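Local structure of sugar isomerase (Sinorhizobium meliloti, 3QC0) at residues A[36-41]-A[248-253]; A[11-16]-A[261-266]. The protein binds a zinc ion in a xylose isomerase-like TIM barrel and probably isomerises a sugar. All coordinates share one frame; numbering follows the deposited sequence.

Interaction 1 (A[36-41]-A[248-253]); sequences APWRDQ and EIFSAD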
ATOM      1  N   ALA A  36      14.536 -10.035  18.301  1.00 20.60           N
ATOM      2  CA  ALA A  36      13.090  -9.900  18.444  1.00 19.20           C
ATOM      3  C   ALA A  36      12.470 -11.231  18.068  1.00 19.87           C
ATOM      4  O   ALA A  36      12.340 -11.557  16.885  1.00 18.50           O
ATOM      5  CB  ALA A  36      12.554  -8.748  17.571  1.00 19.17           C
ATOM      6  N   PRO A  37      12.136 -12.054  19.079  1.00 17.83           N
ATOM      7  CA  PRO A  37      11.491 -13.309  18.801  1.00 18.89           C
ATOM      8  C   PRO A  37       9.986 -13.171  18.622  1.00 18.47           C
ATOM      9  O   PRO A  37       9.398 -12.136  18.966  1.00 18.04           O
ATOM     10  CB  PRO A  37      11.775 -14.119  20.053  1.00 18.89           C
ATOM     11  CG  PRO A  37      11.669 -13.089  21.151  1.00 18.48           C
ATOM     12  CD  PRO A  37      12.252 -11.808  20.528  1.00 18.88           C
ATOM     13  N   TRP A  38       9.398 -14.239  18.097  1.00 18.96           N
ATOM     14  CA  TRP A  38       7.978 -14.344  17.946  1.00 18.37           C
ATOM     15  C   TRP A  38       7.375 -15.254  18.998  1.00 18.56           C
ATOM     16  O   TRP A  38       8.043 -16.177  19.527  1.00 18.94           O
ATOM     17  CB  TRP A  38       7.639 -14.858  16.543  1.00 18.45           C
ATOM     18  CG  TRP A  38       7.931 -13.874  15.469  1.00 18.27           C
ATOM     19  CD1 TRP A  38       9.115 -13.266  15.197  1.00 18.64           C
ATOM     20  CD2 TRP A  38       6.986 -13.321  14.539  1.00 17.88           C
ATOM     21  NE1 TRP A  38       8.973 -12.387  14.152  1.00 19.75           N
ATOM     22  CE2 TRP A  38       7.677 -12.415  13.737  1.00 17.31           C
ATOM     23  CE3 TRP A  38       5.634 -13.543  14.296  1.00 18.55           C
ATOM     24  CZ2 TRP A  38       7.066 -11.729  12.692  1.00 18.50           C
ATOM     25  CZ3 TRP A  38       5.026 -12.835  13.258  1.00 19.95           C
ATOM     26  CH2 TRP A  38       5.736 -11.933  12.504  1.00 19.92           C
ATOM     27  N   ARG A  39       6.098 -15.051  19.284  1.00 17.97           N
ATOM     28  CA  ARG A  39       5.459 -15.764  20.385  1.00 18.90           C
ATOM     29  C   ARG A  39       5.417 -17.269  20.164  1.00 20.08           C
ATOM     30  O   ARG A  39       5.526 -18.031  21.131  1.00 21.21           O
ATOM     31  CB  ARG A  39       4.057 -15.228  20.604  1.00 18.43           C
ATOM     32  CG  ARG A  39       4.080 -13.781  21.128  1.00 17.81           C
ATOM     33  CD  ARG A  39       2.703 -13.247  21.234  1.00 19.17           C
ATOM     34  NE  ARG A  39       1.922 -13.870  22.276  1.00 17.54           N
ATOM     35  CZ  ARG A  39       0.592 -13.842  22.349  1.00 19.45           C
ATOM     36  NH1 ARG A  39      -0.123 -13.262  21.384  1.00 19.64           N
ATOM     37  NH2 ARG A  39      -0.039 -14.374  23.331  1.00 22.71           N
ATOM     38  N   ASP A  40       5.297 -17.692  18.915  1.00 20.83           N
ATOM     39  CA  ASP A  40       5.266 -19.136  18.596  1.00 23.01           C
ATOM     40  C   ASP A  40       6.613 -19.752  18.858  1.00 23.66           C
ATOM     41  O   ASP A  40       6.668 -20.884  19.351  1.00 25.41           O
ATOM     42  CB  ASP A  40       4.748 -19.449  17.180  1.00 23.60           C
ATOM     43  CG  ASP A  40       5.529 -18.774  16.061  1.00 26.05           C
ATOM     44  OD1 ASP A  40       6.297 -17.829  16.273  1.00 26.17           O
ATOM     45  OD2 ASP A  40       5.324 -19.209  14.903  1.00 32.04           O
ATOM     46  N   GLN A  41       7.682 -19.016  18.565  1.00 23.04           N
ATOM     47  CA  GLN A  41       9.047 -19.497  18.817  1.00 23.70           C
ATOM     48  C   GLN A  41       9.309 -19.624  20.307  1.00 23.72           C
ATOM     49  O   GLN A  41       9.964 -20.596  20.769  1.00 23.55           O
ATOM     50  CB  GLN A  41      10.072 -18.557  18.209  1.00 23.79           C
ATOM     51  CG  GLN A  41       9.959 -18.440  16.672  1.00 23.22           C
ATOM     52  CD  GLN A  41      10.891 -17.400  16.099  1.00 25.45           C
ATOM     53  OE1 GLN A  41      10.967 -16.278  16.605  1.00 23.14           O
ATOM     54  NE2 GLN A  41      11.607 -17.761  14.999  1.00 26.74           N
ATOM     55  N   GLU A 248      14.275  -7.599   9.930  1.00 17.75           N
ATOM     56  CA  GLU A 248      13.087  -8.426   9.830  1.00 17.59           C
ATOM     57  C   GLU A 248      12.824  -8.708   8.361  1.00 17.18           C
ATOM     58  O   GLU A 248      12.312  -7.879   7.613  1.00 18.04           O
ATOM     59  CB  GLU A 248      11.879  -7.740  10.486  1.00 16.69           C
ATOM     60  CG  GLU A 248      10.633  -8.595  10.473  1.00 17.59           C
ATOM     61  CD  GLU A 248       9.458  -7.908  11.081  1.00 21.01           C
ATOM     62  OE1 GLU A 248       9.397  -6.691  10.996  1.00 17.45           O
ATOM     63  OE2 GLU A 248       8.622  -8.600  11.693  1.00 25.15           O
ATOM     64  N   ILE A 249      13.246  -9.888   7.932  1.00 17.84           N
ATOM     65  CA  ILE A 249      13.147 -10.341   6.553  1.00 18.53           C
ATOM     66  C   ILE A 249      12.317 -11.622   6.471  1.00 20.43           C
ATOM     67  O   ILE A 249      12.626 -12.613   7.125  1.00 21.81           O
ATOM     68  CB  ILE A 249      14.547 -10.604   5.932  1.00 19.73           C
ATOM     69  CG1 ILE A 249      15.361  -9.311   5.924  1.00 20.54           C
ATOM     70  CG2 ILE A 249      14.402 -11.179   4.499  1.00 20.08           C
ATOM     71  CD1 ILE A 249      16.869  -9.440   5.615  1.00 20.79           C
ATOM     72  N   PHE A 250      11.268 -11.601   5.665  1.00 19.66           N
ATOM     73  CA  PHE A 250      10.496 -12.771   5.277  1.00 21.00           C
ATOM     74  C   PHE A 250      10.855 -13.065   3.817  1.00 21.96           C
ATOM     75  O   PHE A 250      10.509 -12.271   2.941  1.00 20.92           O
ATOM     76  CB  PHE A 250       8.967 -12.552   5.378  1.00 19.91           C
ATOM     77  CG  PHE A 250       8.477 -11.899   6.661  1.00 21.44           C
ATOM     78  CD1 PHE A 250       9.136 -12.017   7.861  1.00 23.74           C
ATOM     79  CD2 PHE A 250       7.271 -11.217   6.656  1.00 23.40           C
ATOM     80  CE1 PHE A 250       8.645 -11.393   9.019  1.00 23.48           C
ATOM     81  CE2 PHE A 250       6.784 -10.608   7.808  1.00 23.77           C
ATOM     82  CZ  PHE A 250       7.490 -10.682   8.993  1.00 22.34           C
ATOM     83  N   SER A 251      11.576 -14.153   3.541  1.00 24.15           N
ATOM     84  CA  SER A 251      12.068 -14.427   2.176  1.00 25.05           C
ATOM     85  C   SER A 251      11.999 -15.912   1.851  1.00 27.01           C
ATOM     86  O   SER A 251      12.988 -16.646   2.007  1.00 27.29           O
ATOM     87  CB  SER A 251      13.486 -13.899   1.992  1.00 25.06           C
ATOM     88  OG  SER A 251      13.985 -14.174   0.675  1.00 24.43           O
ATOM     89  N   ALA A 252      10.848 -16.335   1.360  1.00 27.99           N
ATOM     90  CA  ALA A 252      10.568 -17.758   1.191  1.00 30.36           C
ATOM     91  C   ALA A 252      11.487 -18.401   0.170  1.00 32.12           C
ATOM     92  O   ALA A 252      11.822 -19.580   0.321  1.00 34.39           O
ATOM     93  CB  ALA A 252       9.109 -17.988   0.798  1.00 30.22           C
ATOM     94  N   ASP A 253      11.872 -17.674  -0.861  1.00 32.27           N
ATOM     95  CA  ASP A 253      12.634 -18.277  -1.979  1.00 34.18           C
ATOM     96  C   ASP A 253      14.104 -17.912  -2.002  1.00 32.89           C
ATOM     97  O   ASP A 253      14.838 -18.377  -2.891  1.00 33.08           O
ATOM     98  CB  ASP A 253      11.982 -17.882  -3.307  1.00 35.31           C
ATOM     99  CG  ASP A 253      10.653 -18.614  -3.538  1.00 41.04           C
ATOM    100  OD1 ASP A 253      10.426 -19.687  -2.903  1.00 47.20           O
ATOM    101  OD2 ASP A 253       9.843 -18.122  -4.369  1.00 46.28           O
TER
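Trp38 meets Glu248 and Phe250 with one corner of its six-membered ring. CZ2 of Trp38 lies 3.6 Å from OE2 of Glu248, the oxygen sitting at the indole edge near the ring plane, so this is a contact of a C-H edge with a carboxylate. The two planes are 60° apart. The same CZ2 makes an apolar contact with CZ of Phe250 at 3.9 Å, where the two aromatic side chains cross at about a right angle.

Glu248 gets there as a straight arm: CG is anti to the backbone N (chi1 -177°) and the chain stays extended, which carries the carboxylate inward from the end of strand 245-247. Its other oxygen, OE1, is a ligand of the zinc ion together with Glu142, Asp177 and His204. This is the metal centre at the C-terminal mouth of the eight-stranded TIM barrel, where loops following the strands line the active site in this fold. Trp38 and Phe250 pack against a zinc ligand and so probably help wall the pocket on this side; an unidentified molecule, probably from the crystallisation liquor, lies close to OE2 of Glu248.

Farther out, NE1 of Trp38 is hydrogen-bonded to Asn10 OD1, which helps fix the rotation of the indole. The backbone of Trp38 is held too: this residue is the N-cap of helix 39-45, and its N donates to OE1 of Gln41 over 3.0 Å at an N-H...O angle of 161°. On the other side of the contact, Arg219 makes a cation-pi interaction with Phe250 and a hydrogen bond to the carbonyl oxygen of Glu248.

Interaction 2 (A[11-16]-A[261-266]); sequences LATIRE and DEVIAT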
ATOM      1  N   LEU A  11      13.774 -12.716  14.708  1.00 20.92           N
ATOM      2  CA  LEU A  11      14.049 -14.112  14.418  1.00 21.72           C
ATOM      3  C   LEU A  11      13.220 -14.672  13.284  1.00 21.51           C
ATOM      4  O   LEU A  11      13.470 -15.752  12.802  1.00 22.69           O
ATOM      5  CB  LEU A  11      13.861 -14.942  15.688  1.00 21.74           C
ATOM      6  CG  LEU A  11      14.767 -14.531  16.855  1.00 22.47           C
ATOM      7  CD1 LEU A  11      14.702 -15.582  18.016  1.00 22.47           C
ATOM      8  CD2 LEU A  11      16.215 -14.277  16.448  1.00 22.64           C
ATOM      9  N   ALA A  12      12.263 -13.894  12.761  1.00 20.09           N
ATOM     10  CA  ALA A  12      11.625 -14.309  11.514  1.00 20.20           C
ATOM     11  C   ALA A  12      12.654 -14.442  10.398  1.00 19.95           C
ATOM     12  O   ALA A  12      12.484 -15.234   9.478  1.00 21.38           O
ATOM     13  CB  ALA A  12      10.551 -13.307  11.091  1.00 19.80           C
ATOM     14  N   THR A  13      13.712 -13.662  10.479  1.00 19.39           N
ATOM     15  CA  THR A  13      14.747 -13.636   9.443  1.00 20.44           C
ATOM     16  C   THR A  13      15.378 -15.003   9.191  1.00 22.66           C
ATOM     17  O   THR A  13      15.746 -15.318   8.050  1.00 23.16           O
ATOM     18  CB  THR A  13      15.808 -12.587   9.799  1.00 20.43           C
ATOM     19  OG1 THR A  13      15.158 -11.315   9.825  1.00 19.97           O
ATOM     20  CG2 THR A  13      16.963 -12.501   8.778  1.00 21.12           C
ATOM     21  N   ILE A  14      15.444 -15.819  10.245  1.00 23.57           N
ATOM     22  CA  ILE A  14      16.012 -17.185  10.120  1.00 24.40           C
ATOM     23  C   ILE A  14      15.033 -18.211  10.686  1.00 25.64           C
ATOM     24  O   ILE A  14      15.422 -19.236  11.312  1.00 26.13           O
ATOM     25  CB  ILE A  14      17.450 -17.282  10.771  1.00 24.84           C
ATOM     26  CG1 ILE A  14      17.465 -16.718  12.187  1.00 25.38           C
ATOM     27  CG2 ILE A  14      18.506 -16.576   9.867  1.00 24.15           C
ATOM     28  CD1 ILE A  14      18.803 -16.998  12.964  1.00 25.80           C
ATOM     29  N   ARG A  15      13.746 -17.978  10.452  1.00 26.39           N
ATOM     30  CA  ARG A  15      12.705 -18.774  11.075  1.00 27.68           C
ATOM     31  C   ARG A  15      12.608 -20.189  10.520  1.00 29.11           C
ATOM     32  O   ARG A  15      12.139 -21.072  11.230  1.00 28.46           O
ATOM     33  CB  ARG A  15      11.325 -18.093  10.952  1.00 28.50           C
ATOM     34  CG  ARG A  15      10.869 -17.914   9.517  1.00 29.35           C
ATOM     35  CD  ARG A  15       9.771 -18.831   9.102  1.00 34.49           C
ATOM     36  NE  ARG A  15       8.576 -18.652   9.905  1.00 37.61           N
ATOM     37  CZ  ARG A  15       7.497 -19.431   9.807  1.00 43.37           C
ATOM     38  NH1 ARG A  15       7.461 -20.431   8.923  1.00 45.46           N
ATOM     39  NH2 ARG A  15       6.441 -19.214  10.593  1.00 44.00           N
ATOM     40  N   GLU A  16      13.024 -20.404   9.273  1.00 29.04           N
ATOM     41  CA  GLU A  16      12.921 -21.743   8.680  1.00 31.17           C
ATOM     42  C   GLU A  16      14.082 -22.610   9.170  1.00 31.07           C
ATOM     43  O   GLU A  16      13.937 -23.838   9.290  1.00 30.92           O
ATOM     44  CB  GLU A  16      12.895 -21.697   7.147  1.00 31.98           C
ATOM     45  CG  GLU A  16      11.579 -21.148   6.555  1.00 34.54           C
ATOM     46  CD  GLU A  16      10.373 -22.049   6.828  1.00 38.52           C
ATOM     47  OE1 GLU A  16      10.506 -23.297   6.792  1.00 41.83           O
ATOM     48  OE2 GLU A  16       9.276 -21.529   7.055  1.00 37.73           O
ATOM     49  N   ASP A 261      23.806 -19.151   9.288  1.00 30.80           N
ATOM     50  CA  ASP A 261      25.081 -18.505   9.382  1.00 31.83           C
ATOM     51  C   ASP A 261      25.351 -17.434   8.308  1.00 31.47           C
ATOM     52  O   ASP A 261      25.743 -16.272   8.584  1.00 29.71           O
ATOM     53  CB  ASP A 261      26.148 -19.639   9.227  1.00 32.75           C
ATOM     54  CG  ASP A 261      27.493 -19.197   9.520  1.00 35.87           C
ATOM     55  OD1 ASP A 261      27.667 -18.118  10.051  1.00 37.30           O
ATOM     56  OD2 ASP A 261      28.403 -20.002   9.326  1.00 40.15           O
ATOM     57  N   GLU A 262      25.147 -17.840   7.069  1.00 31.69           N
ATOM     58  CA  GLU A 262      25.348 -16.928   5.954  1.00 31.33           C
ATOM     59  C   GLU A 262      24.342 -15.773   6.020  1.00 29.86           C
ATOM     60  O   GLU A 262      24.692 -14.618   5.734  1.00 29.57           O
ATOM     61  CB  GLU A 262      25.203 -17.652   4.634  1.00 31.94           C
ATOM     62  CG  GLU A 262      25.722 -16.798   3.477  1.00 35.53           C
ATOM     63  CD  GLU A 262      25.217 -17.242   2.136  1.00 40.02           C
ATOM     64  OE1 GLU A 262      24.442 -18.235   2.063  1.00 44.04           O
ATOM     65  OE2 GLU A 262      25.592 -16.574   1.142  1.00 41.25           O
ATOM     66  N   VAL A 263      23.106 -16.079   6.405  1.00 27.84           N
ATOM     67  CA  VAL A 263      22.082 -15.001   6.453  1.00 25.82           C
ATOM     68  C   VAL A 263      22.518 -13.935   7.449  1.00 25.92           C
ATOM     69  O   VAL A 263      22.540 -12.755   7.130  1.00 25.76           O
ATOM     70  CB  VAL A 263      20.719 -15.532   6.842  1.00 24.98           C
ATOM     71  CG1 VAL A 263      19.690 -14.378   6.916  1.00 25.33           C
ATOM     72  CG2 VAL A 263      20.246 -16.594   5.860  1.00 25.39           C
ATOM     73  N   ILE A 264      22.921 -14.355   8.654  1.00 26.87           N
ATOM     74  CA  ILE A 264      23.270 -13.394   9.698  1.00 26.58           C
ATOM     75  C   ILE A 264      24.574 -12.647   9.378  1.00 28.20           C
ATOM     76  O   ILE A 264      24.689 -11.428   9.615  1.00 27.27           O
ATOM     77  CB  ILE A 264      23.355 -14.047  11.092  1.00 26.36           C
ATOM     78  CG1 ILE A 264      22.024 -14.677  11.475  1.00 27.04           C
ATOM     79  CG2 ILE A 264      23.796 -13.024  12.119  1.00 25.22           C
ATOM     80  CD1 ILE A 264      20.816 -13.708  11.469  1.00 25.94           C
ATOM     81  N   ALA A 265      25.547 -13.365   8.817  1.00 29.42           N
ATOM     82  CA  ALA A 265      26.738 -12.716   8.289  1.00 30.11           C
ATOM     83  C   ALA A 265      26.393 -11.621   7.289  1.00 29.36           C
ATOM     84  O   ALA A 265      26.961 -10.509   7.366  1.00 28.81           O
ATOM     85  CB  ALA A 265      27.688 -13.761   7.626  1.00 31.35           C
ATOM     86  N   THR A 266      25.459 -11.922   6.373  1.00 27.15           N
ATOM     87  CA  THR A 266      25.048 -10.950   5.344  1.00 26.57           C
ATOM     88  C   THR A 266      24.305  -9.800   6.021  1.00 25.71           C
ATOM     89  O   THR A 266      24.564  -8.636   5.682  1.00 25.39           O
ATOM     90  CB  THR A 266      24.203 -11.627   4.254  1.00 25.77           C
ATOM     91  OG1 THR A 266      24.949 -12.749   3.704  1.00 27.92           O
ATOM     92  CG2 THR A 266      23.772 -10.640   3.143  1.00 24.27           C
TER
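Val263 presents one methyl, CG1, to two residues of the loop that follows strand 7-10. CG1 of Val263 is 3.8 Å from CG2 of Thr13 and 3.9 Å from CG2 of Ile14, so the methyl is shared between neighbouring side chains. Ile14 and Val263 run past each other in opposite directions, and Ile14 CG2 also reaches CD1 of Ile264, at 4.0 Å. There the isoleucines cross at about a right angle, with their CD1 atoms 4.1 Å apart. With CG1 placed between its backbone N and carbonyl carbon (chi1 50°), Ile14 uses both branches: CG2 touches Val263 and Ile264, while CD1 meets CD1 of Ile264.

All four of these closely packed side chains are buried. They join the loop after the first barrel strand to helix 260-274, which follows the eighth strand, and so lie at the seam where the TIM barrel closes. Helix 20-29 packs beside them, with Ala23 against Ile14 and Ile26 against Ile264.

Toward solvent the contact is looser: exposed Arg15 and Glu16 do not meet the helix segment but form a salt bridge within their own, Arg15 NH1 donating to Glu16 OE2 over 2.8 Å. On the helix, partly exposed Thr266 turns OG1 back to Glu262 O, which also accepts from Thr266 N on the opposite face of its plane.

Buried Thr13 splits its branches between apolar and polar partners. CG2 goes to the valine; OG1 accepts from Ile249 N and has the carbonyl oxygens of Val247, its main partner, and Asn10 to share its one proton. The methyl contacts are non-directional and hold by close fit, whereas the directional bonds of the hydroxyl fix the loop against the end of strand 245-247.

Interaction 2 joins residues near the two ends of the chain, and interaction 1 is nested within the loop it closes: 11-16, 36-41, 248-253, 261-266 in chain order. Their centres are 9 Å apart. Segments 11-16, 36-41 and 248-253 start at or just after the ends of strands 7-10, 34-36 and 245-247, neighbours around the barrel's closing seam, whereas 261-266 belongs to helix 260-274. The contacts touch directly: Ala36 O and Leu11 N are 2.9 Å apart, a probable hydrogen bond, and Phe250 CE1 packs on Ala12 CB at 3.4 Å. Interaction 1 includes a zinc ligand; interaction 2 lies farther from the chain's centre (16 against 10 Å).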